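Local coordinates for Rod shape-determining protein (MreC) (PDB 5LP5), which binds the penicillin-binding protein PBP2 in a complex of the cell wall synthesis machinery and probably contributes to maintaining the rod shape of the cell, at residues C155-L167 against D193-G207. Residues are numbered along the deposited sequence; the frame is centred on the assembly and turned at random.
Sequences CAYSVMIGQNQVL and DQVLTSGLDGIFGAG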
ATOM      1  N   CYS C 155     -18.692   8.107  19.057  1.00 27.91           N
ATOM      2  CA  CYS C 155     -17.487   8.021  19.855  1.00 25.93           C
ATOM      3  C   CYS C 155     -16.361   7.502  19.011  1.00 24.79           C
ATOM      4  O   CYS C 155     -16.410   6.373  18.540  1.00 25.55           O
ATOM      5  CB  CYS C 155     -17.699   7.117  21.063  1.00 25.74           C
ATOM      6  SG  CYS C 155     -16.163   6.761  21.926  1.00 25.74           S
ATOM      7  N   ALA C 156     -15.352   8.340  18.814  1.00 23.95           N
ATOM      8  CA  ALA C 156     -14.163   7.980  18.045  1.00 24.25           C
ATOM      9  C   ALA C 156     -12.962   8.786  18.514  1.00 23.25           C
ATOM     10  O   ALA C 156     -13.082   9.951  18.852  1.00 22.01           O
ATOM     11  CB  ALA C 156     -14.391   8.218  16.558  1.00 25.43           C
ATOM     12  N   TYR C 157     -11.796   8.150  18.547  1.00 23.19           N
ATOM     13  CA  TYR C 157     -10.585   8.840  18.930  1.00 22.86           C
ATOM     14  C   TYR C 157      -9.346   8.049  18.559  1.00 22.64           C
ATOM     15  O   TYR C 157      -9.463   6.929  18.092  1.00 23.29           O
ATOM     16  CB  TYR C 157     -10.605   9.169  20.408  1.00 23.26           C
ATOM     17  CG  TYR C 157     -10.906   8.020  21.346  1.00 24.13           C
ATOM     18  CD1 TYR C 157      -9.886   7.268  21.902  1.00 24.77           C
ATOM     19  CD2 TYR C 157     -12.207   7.737  21.738  1.00 24.40           C
ATOM     20  CE1 TYR C 157     -10.148   6.235  22.798  1.00 24.66           C
ATOM     21  CE2 TYR C 157     -12.479   6.715  22.643  1.00 24.39           C
ATOM     22  CZ  TYR C 157     -11.452   5.965  23.160  1.00 24.64           C
ATOM     23  OH  TYR C 157     -11.750   4.976  24.072  1.00 25.56           O
ATOM     24  N   SER C 158      -8.169   8.663  18.702  1.00 22.47           N
ATOM     25  CA  SER C 158      -6.903   8.073  18.233  1.00 22.21           C
ATOM     26  C   SER C 158      -6.187   7.274  19.313  1.00 21.95           C
ATOM     27  O   SER C 158      -5.930   7.788  20.386  1.00 21.17           O
ATOM     28  CB  SER C 158      -5.954   9.140  17.720  1.00 21.91           C
ATOM     29  OG  SER C 158      -4.830   8.486  17.141  1.00 22.26           O
ATOM     30  N   VAL C 159      -5.821   6.035  18.996  1.00 22.89           N
ATOM     31  CA  VAL C 159      -5.109   5.159  19.934  1.00 22.29           C
ATOM     32  C   VAL C 159      -3.832   4.569  19.317  1.00 22.83           C
ATOM     33  O   VAL C 159      -3.629   4.634  18.096  1.00 23.91           O
ATOM     34  CB  VAL C 159      -6.006   4.026  20.430  1.00 22.00           C
ATOM     35  CG1 VAL C 159      -7.191   4.602  21.184  1.00 21.78           C
ATOM     36  CG2 VAL C 159      -6.448   3.123  19.282  1.00 22.84           C
ATOM     37  N   MET C 160      -2.970   4.022  20.169  1.00 23.43           N
ATOM     38  CA  MET C 160      -1.733   3.349  19.740  1.00 23.55           C
ATOM     39  C   MET C 160      -1.536   2.011  20.450  1.00 23.10           C
ATOM     40  O   MET C 160      -1.818   1.870  21.629  1.00 20.35           O
ATOM     41  CB  MET C 160      -0.511   4.243  19.976  1.00 23.48           C
ATOM     42  CG  MET C 160      -0.303   4.668  21.427  1.00 22.69           C
ATOM     43  SD  MET C 160       0.963   5.932  21.493  1.00 22.47           S
ATOM     44  CE  MET C 160       1.084   6.169  23.259  1.00 22.67           C
ATOM     45  N   ILE C 161      -1.025   1.031  19.721  1.00 25.31           N
ATOM     46  CA  ILE C 161      -0.970  -0.355  20.178  1.00 26.57           C
ATOM     47  C   ILE C 161       0.464  -0.819  20.420  1.00 28.22           C
ATOM     48  O   ILE C 161       1.354  -0.604  19.590  1.00 28.92           O
ATOM     49  CB  ILE C 161      -1.617  -1.285  19.145  1.00 27.14           C
ATOM     50  CG1 ILE C 161      -3.080  -0.900  18.955  1.00 27.04           C
ATOM     51  CG2 ILE C 161      -1.531  -2.738  19.589  1.00 28.43           C
ATOM     52  CD1 ILE C 161      -3.786  -1.574  17.791  1.00 27.63           C
ATOM     53  N   GLY C 162       0.683  -1.472  21.557  1.00 29.88           N
ATOM     54  CA  GLY C 162       1.977  -2.080  21.839  1.00 32.04           C
ATOM     55  C   GLY C 162       3.128  -1.074  21.964  1.00 33.50           C
ATOM     56  O   GLY C 162       2.919   0.121  21.976  1.00 34.02           O
ATOM     57  N   GLN C 163       4.350  -1.575  22.044  1.00 37.03           N
ATOM     58  CA  GLN C 163       5.530  -0.725  22.275  1.00 37.48           C
ATOM     59  C   GLN C 163       6.002   0.000  21.038  1.00 36.52           C
ATOM     60  O   GLN C 163       6.684   1.004  21.149  1.00 35.72           O
ATOM     61  CB  GLN C 163       6.702  -1.525  22.839  1.00 40.13           C
ATOM     62  CG  GLN C 163       6.348  -2.287  24.114  1.00 42.25           C
ATOM     63  CD  GLN C 163       7.377  -2.174  25.249  1.00 42.42           C
ATOM     64  OE1 GLN C 163       6.978  -2.102  26.416  1.00 41.63           O
ATOM     65  NE2 GLN C 163       8.695  -2.151  24.915  1.00 41.63           N
ATOM     66  N   ASN C 164       5.660  -0.501  19.856  1.00 36.17           N
ATOM     67  CA  ASN C 164       5.937   0.222  18.611  1.00 37.30           C
ATOM     68  C   ASN C 164       4.839   1.231  18.264  1.00 36.46           C
ATOM     69  O   ASN C 164       4.867   1.845  17.193  1.00 39.61           O
ATOM     70  CB  ASN C 164       6.164  -0.747  17.466  1.00 39.41           C
ATOM     71  CG  ASN C 164       7.399  -1.601  17.689  1.00 43.10           C
ATOM     72  OD1 ASN C 164       7.359  -2.829  17.550  1.00 46.33           O
ATOM     73  ND2 ASN C 164       8.507  -0.961  18.061  1.00 44.56           N
ATOM     74  N   GLN C 165       3.886   1.407  19.178  1.00 32.41           N
ATOM     75  CA  GLN C 165       2.873   2.458  19.087  1.00 28.63           C
ATOM     76  C   GLN C 165       2.173   2.461  17.736  1.00 27.27           C
ATOM     77  O   GLN C 165       2.093   3.488  17.078  1.00 28.06           O
ATOM     78  CB  GLN C 165       3.502   3.821  19.427  1.00 27.20           C
ATOM     79  CG  GLN C 165       4.290   3.781  20.729  1.00 26.47           C
ATOM     80  CD  GLN C 165       4.789   5.130  21.215  1.00 25.82           C
ATOM     81  OE1 GLN C 165       5.331   5.910  20.450  1.00 25.03           O
ATOM     82  NE2 GLN C 165       4.658   5.379  22.521  1.00 24.66           N
ATOM     83  N   VAL C 166       1.674   1.297  17.332  1.00 26.17           N
ATOM     84  CA  VAL C 166       0.941   1.146  16.087  1.00 25.67           C
ATOM     85  C   VAL C 166      -0.392   1.916  16.182  1.00 26.22           C
ATOM     86  O   VAL C 166      -1.154   1.760  17.140  1.00 25.84           O
ATOM     87  CB  VAL C 166       0.661  -0.327  15.800  1.00 25.36           C
ATOM     88  CG1 VAL C 166      -0.321  -0.485  14.660  1.00 26.52           C
ATOM     89  CG2 VAL C 166       1.944  -1.059  15.485  1.00 25.80           C
ATOM     90  N   LEU C 167      -0.672   2.747  15.174  1.00 26.66           N
ATOM     91  CA  LEU C 167      -1.770   3.710  15.236  1.00 26.20           C
ATOM     92  C   LEU C 167      -3.050   3.171  14.620  1.00 26.09           C
ATOM     93  O   LEU C 167      -3.014   2.404  13.660  1.00 26.43           O
ATOM     94  CB  LEU C 167      -1.364   4.984  14.504  1.00 27.74           C
ATOM     95  CG  LEU C 167      -0.282   5.828  15.229  1.00 28.86           C
ATOM     96  CD1 LEU C 167       0.242   6.965  14.353  1.00 28.88           C
ATOM     97  CD2 LEU C 167      -0.784   6.343  16.603  1.00 29.00           C
ATOM     98  N   ASP C 193      -1.686  -7.268  23.604  1.00 35.62           N
ATOM     99  CA  ASP C 193      -1.057  -5.960  23.528  1.00 34.72           C
ATOM    100  C   ASP C 193      -1.935  -4.868  24.153  1.00 33.43           C
ATOM    101  O   ASP C 193      -3.100  -4.753  23.791  1.00 30.65           O
ATOM    102  CB  ASP C 193      -0.833  -5.544  22.051  1.00 36.22           C
ATOM    103  CG  ASP C 193       0.516  -5.936  21.514  1.00 38.06           C
ATOM    104  OD1 ASP C 193       1.494  -5.730  22.277  1.00 39.36           O
ATOM    105  OD2 ASP C 193       0.591  -6.382  20.327  1.00 38.54           O
ATOM    106  N   GLN C 194      -1.328  -4.066  25.031  1.00 32.49           N
ATOM    107  CA  GLN C 194      -1.927  -2.857  25.528  1.00 31.42           C
ATOM    108  C   GLN C 194      -2.290  -1.854  24.420  1.00 27.98           C
ATOM    109  O   GLN C 194      -1.540  -1.657  23.453  1.00 28.21           O
ATOM    110  CB  GLN C 194      -0.987  -2.175  26.498  1.00 35.31           C
ATOM    111  CG  GLN C 194      -0.997  -2.781  27.900  1.00 40.36           C
ATOM    112  CD  GLN C 194      -0.814  -1.714  28.959  1.00 43.90           C
ATOM    113  OE1 GLN C 194      -0.134  -0.699  28.731  1.00 44.53           O
ATOM    114  NE2 GLN C 194      -1.445  -1.921  30.122  1.00 48.31           N
ATOM    115  N   VAL C 195      -3.452  -1.225  24.598  1.00 24.46           N
ATOM    116  CA  VAL C 195      -3.909  -0.163  23.710  1.00 22.30           C
ATOM    117  C   VAL C 195      -4.075   1.131  24.527  1.00 21.16           C
ATOM    118  O   VAL C 195      -4.815   1.164  25.509  1.00 21.12           O
ATOM    119  CB  VAL C 195      -5.236  -0.557  23.056  1.00 21.57           C
ATOM    120  CG1 VAL C 195      -5.772   0.565  22.189  1.00 21.53           C
ATOM    121  CG2 VAL C 195      -5.038  -1.800  22.223  1.00 22.02           C
ATOM    122  N   LEU C 196      -3.384   2.184  24.112  1.00 21.16           N
ATOM    123  CA  LEU C 196      -3.373   3.461  24.838  1.00 21.16           C
ATOM    124  C   LEU C 196      -3.806   4.594  23.922  1.00 20.89           C
ATOM    125  O   LEU C 196      -3.633   4.504  22.708  1.00 20.88           O
ATOM    126  CB  LEU C 196      -1.969   3.792  25.321  1.00 21.88           C
ATOM    127  CG  LEU C 196      -1.310   2.722  26.164  1.00 22.49           C
ATOM    128  CD1 LEU C 196       0.204   2.922  26.311  1.00 23.42           C
ATOM    129  CD2 LEU C 196      -2.035   2.640  27.502  1.00 22.53           C
ATOM    130  N   THR C 197      -4.323   5.677  24.498  1.00 20.87           N
ATOM    131  CA  THR C 197      -4.621   6.842  23.691  1.00 20.93           C
ATOM    132  C   THR C 197      -3.317   7.372  23.087  1.00 21.55           C
ATOM    133  O   THR C 197      -2.285   7.413  23.756  1.00 22.05           O
ATOM    134  CB  THR C 197      -5.288   7.942  24.525  1.00 21.07           C
ATOM    135  OG1 THR C 197      -4.413   8.340  25.580  1.00 21.58           O
ATOM    136  CG2 THR C 197      -6.572   7.470  25.122  1.00 20.67           C
ATOM    137  N   SER C 198      -3.361   7.774  21.830  1.00 21.77           N
ATOM    138  CA  SER C 198      -2.140   8.197  21.113  1.00 23.74           C
ATOM    139  C   SER C 198      -1.780   9.634  21.453  1.00 24.67           C
ATOM    140  O   SER C 198      -0.636  10.040  21.362  1.00 24.21           O
ATOM    141  CB  SER C 198      -2.337   8.113  19.600  1.00 24.03           C
ATOM    142  OG  SER C 198      -2.958   9.288  19.122  1.00 25.20           O
ATOM    143  N   GLY C 199      -2.776  10.412  21.826  1.00 25.84           N
ATOM    144  CA  GLY C 199      -2.536  11.808  22.181  1.00 27.63           C
ATOM    145  C   GLY C 199      -2.240  12.674  20.961  1.00 28.80           C
ATOM    146  O   GLY C 199      -1.645  13.729  21.066  1.00 30.54           O
ATOM    147  N   LEU C 200      -2.641  12.210  19.785  1.00 29.09           N
ATOM    148  CA  LEU C 200      -2.436  12.961  18.544  1.00 30.13           C
ATOM    149  C   LEU C 200      -3.691  13.676  18.044  1.00 29.91           C
ATOM    150  O   LEU C 200      -3.624  14.465  17.090  1.00 30.72           O
ATOM    151  CB  LEU C 200      -1.990  11.993  17.452  1.00 30.53           C
ATOM    152  CG  LEU C 200      -0.648  11.294  17.682  1.00 30.63           C
ATOM    153  CD1 LEU C 200      -0.495  10.097  16.752  1.00 29.91           C
ATOM    154  CD2 LEU C 200       0.488  12.285  17.502  1.00 31.89           C
ATOM    155  N   ASP C 201      -4.828  13.383  18.665  1.00 28.43           N
ATOM    156  CA  ASP C 201      -6.124  13.843  18.162  1.00 28.05           C
ATOM    157  C   ASP C 201      -6.610  15.146  18.802  1.00 28.25           C
ATOM    158  O   ASP C 201      -7.601  15.716  18.335  1.00 28.54           O
ATOM    159  CB  ASP C 201      -7.186  12.735  18.316  1.00 26.78           C
ATOM    160  CG  ASP C 201      -7.261  12.170  19.726  1.00 25.47           C
ATOM    161  OD1 ASP C 201      -6.578  12.645  20.646  1.00 25.41           O
ATOM    162  OD2 ASP C 201      -8.012  11.214  19.923  1.00 23.75           O
ATOM    163  N   GLY C 202      -5.931  15.598  19.860  1.00 27.68           N
ATOM    164  CA  GLY C 202      -6.355  16.795  20.596  1.00 28.17           C
ATOM    165  C   GLY C 202      -7.608  16.570  21.422  1.00 27.56           C
ATOM    166  O   GLY C 202      -8.327  17.522  21.752  1.00 27.87           O
ATOM    167  N   ILE C 203      -7.851  15.301  21.761  1.00 26.12           N
ATOM    168  CA  ILE C 203      -8.956  14.890  22.628  1.00 24.92           C
ATOM    169  C   ILE C 203      -8.442  14.369  23.976  1.00 24.07           C
ATOM    170  O   ILE C 203      -8.878  14.797  25.049  1.00 24.33           O
ATOM    171  CB  ILE C 203      -9.764  13.737  21.980  1.00 24.43           C
ATOM    172  CG1 ILE C 203     -10.368  14.178  20.643  1.00 24.71           C
ATOM    173  CG2 ILE C 203     -10.859  13.251  22.935  1.00 24.21           C
ATOM    174  CD1 ILE C 203     -10.997  13.074  19.831  1.00 23.87           C
ATOM    175  N   PHE C 204      -7.533  13.406  23.887  1.00 23.44           N
ATOM    176  CA  PHE C 204      -6.842  12.843  25.039  1.00 23.14           C
ATOM    177  C   PHE C 204      -5.367  13.196  24.906  1.00 23.77           C
ATOM    178  O   PHE C 204      -4.855  13.409  23.809  1.00 24.12           O
ATOM    179  CB  PHE C 204      -6.926  11.313  25.032  1.00 22.17           C
ATOM    180  CG  PHE C 204      -8.301  10.759  25.259  1.00 21.68           C
ATOM    181  CD1 PHE C 204      -8.800  10.663  26.533  1.00 21.72           C
ATOM    182  CD2 PHE C 204      -9.061  10.276  24.214  1.00 21.36           C
ATOM    183  CE1 PHE C 204     -10.047  10.124  26.773  1.00 21.49           C
ATOM    184  CE2 PHE C 204     -10.319   9.734  24.445  1.00 21.13           C
ATOM    185  CZ  PHE C 204     -10.814   9.661  25.735  1.00 21.21           C
ATOM    186  N   GLY C 205      -4.686  13.239  26.040  1.00 24.08           N
ATOM    187  CA  GLY C 205      -3.244  13.143  26.051  1.00 24.61           C
ATOM    188  C   GLY C 205      -2.814  11.710  25.806  1.00 23.86           C
ATOM    189  O   GLY C 205      -3.631  10.784  25.860  1.00 22.97           O
ATOM    190  N   ALA C 206      -1.533  11.526  25.544  1.00 24.40           N
ATOM    191  CA  ALA C 206      -1.003  10.210  25.273  1.00 23.97           C
ATOM    192  C   ALA C 206      -0.953   9.338  26.534  1.00 23.78           C
ATOM    193  O   ALA C 206      -0.763   9.834  27.664  1.00 24.35           O
ATOM    194  CB  ALA C 206       0.386  10.330  24.693  1.00 24.90           C
ATOM    195  N   GLY C 207      -1.121   8.043  26.318  1.00 23.17           N
ATOM    196  CA  GLY C 207      -0.817   7.052  27.344  1.00 23.33           C
ATOM    197  C   GLY C 207      -1.930   6.646  28.292  1.00 22.90           C
ATOM    198  O   GLY C 207      -1.694   5.892  29.213  1.00 23.27           O
TER
HETATM  199  O   HOH W   1      -5.558  10.427  21.853  1.00  6.19           O
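Strands 158-161 and 194-197 pair antiparallel and close the second six-stranded β-barrel of MreC, strand 158-161 being also hairpinned to 166-172. Met160 N donates to Leu196 O (2.7 Å), Leu196 N returns a bond to Met160 O, and Gly162 N reaches Gln194 O where the type I turn Gly162-Gln165 begins. On the barrel's inner side Ile161 and Val195 lie side by side, Ile161 CG1 against Val195 CG2 at 3.9 Å; Val159 packs on Val195 CG1, and Val159 and Ile161 both rest on Val180 of strand 178-183. Met160 goes to the other face: its extended chain runs past Ser198 CA until CE touches Thr197 O.

The loop that follows continues alongside Ser158 and Tyr157. Ser198 N donates to Ser158 O, while Ser198 OG donates to Ser158 OG (2.8 Å) and accepts from Leu200 N in an ST turn. Gln131 of the PBP2 chain also bonds Ser158 OG and packs on Leu167 and Leu200, so the contact forms part of the surface gripping the partner. Asp201 ties the loop together: OD1 takes Ile203 N in an Asx turn and a water that bridges to Ser158 O and Gly199 N. With CG between the backbone N and the carbonyl carbon (chi1 52°), Tyr157 offers a ring face to the edge of Phe204, planes at 62°, and its OH bonds Asn150. Phe204 CE2 sits 3.5 Å above the centre of that ring, and Asp201 OD2, against Tyr157 CB, accepts an almost straight bond from Ser158 N (2.8 Å, 177°).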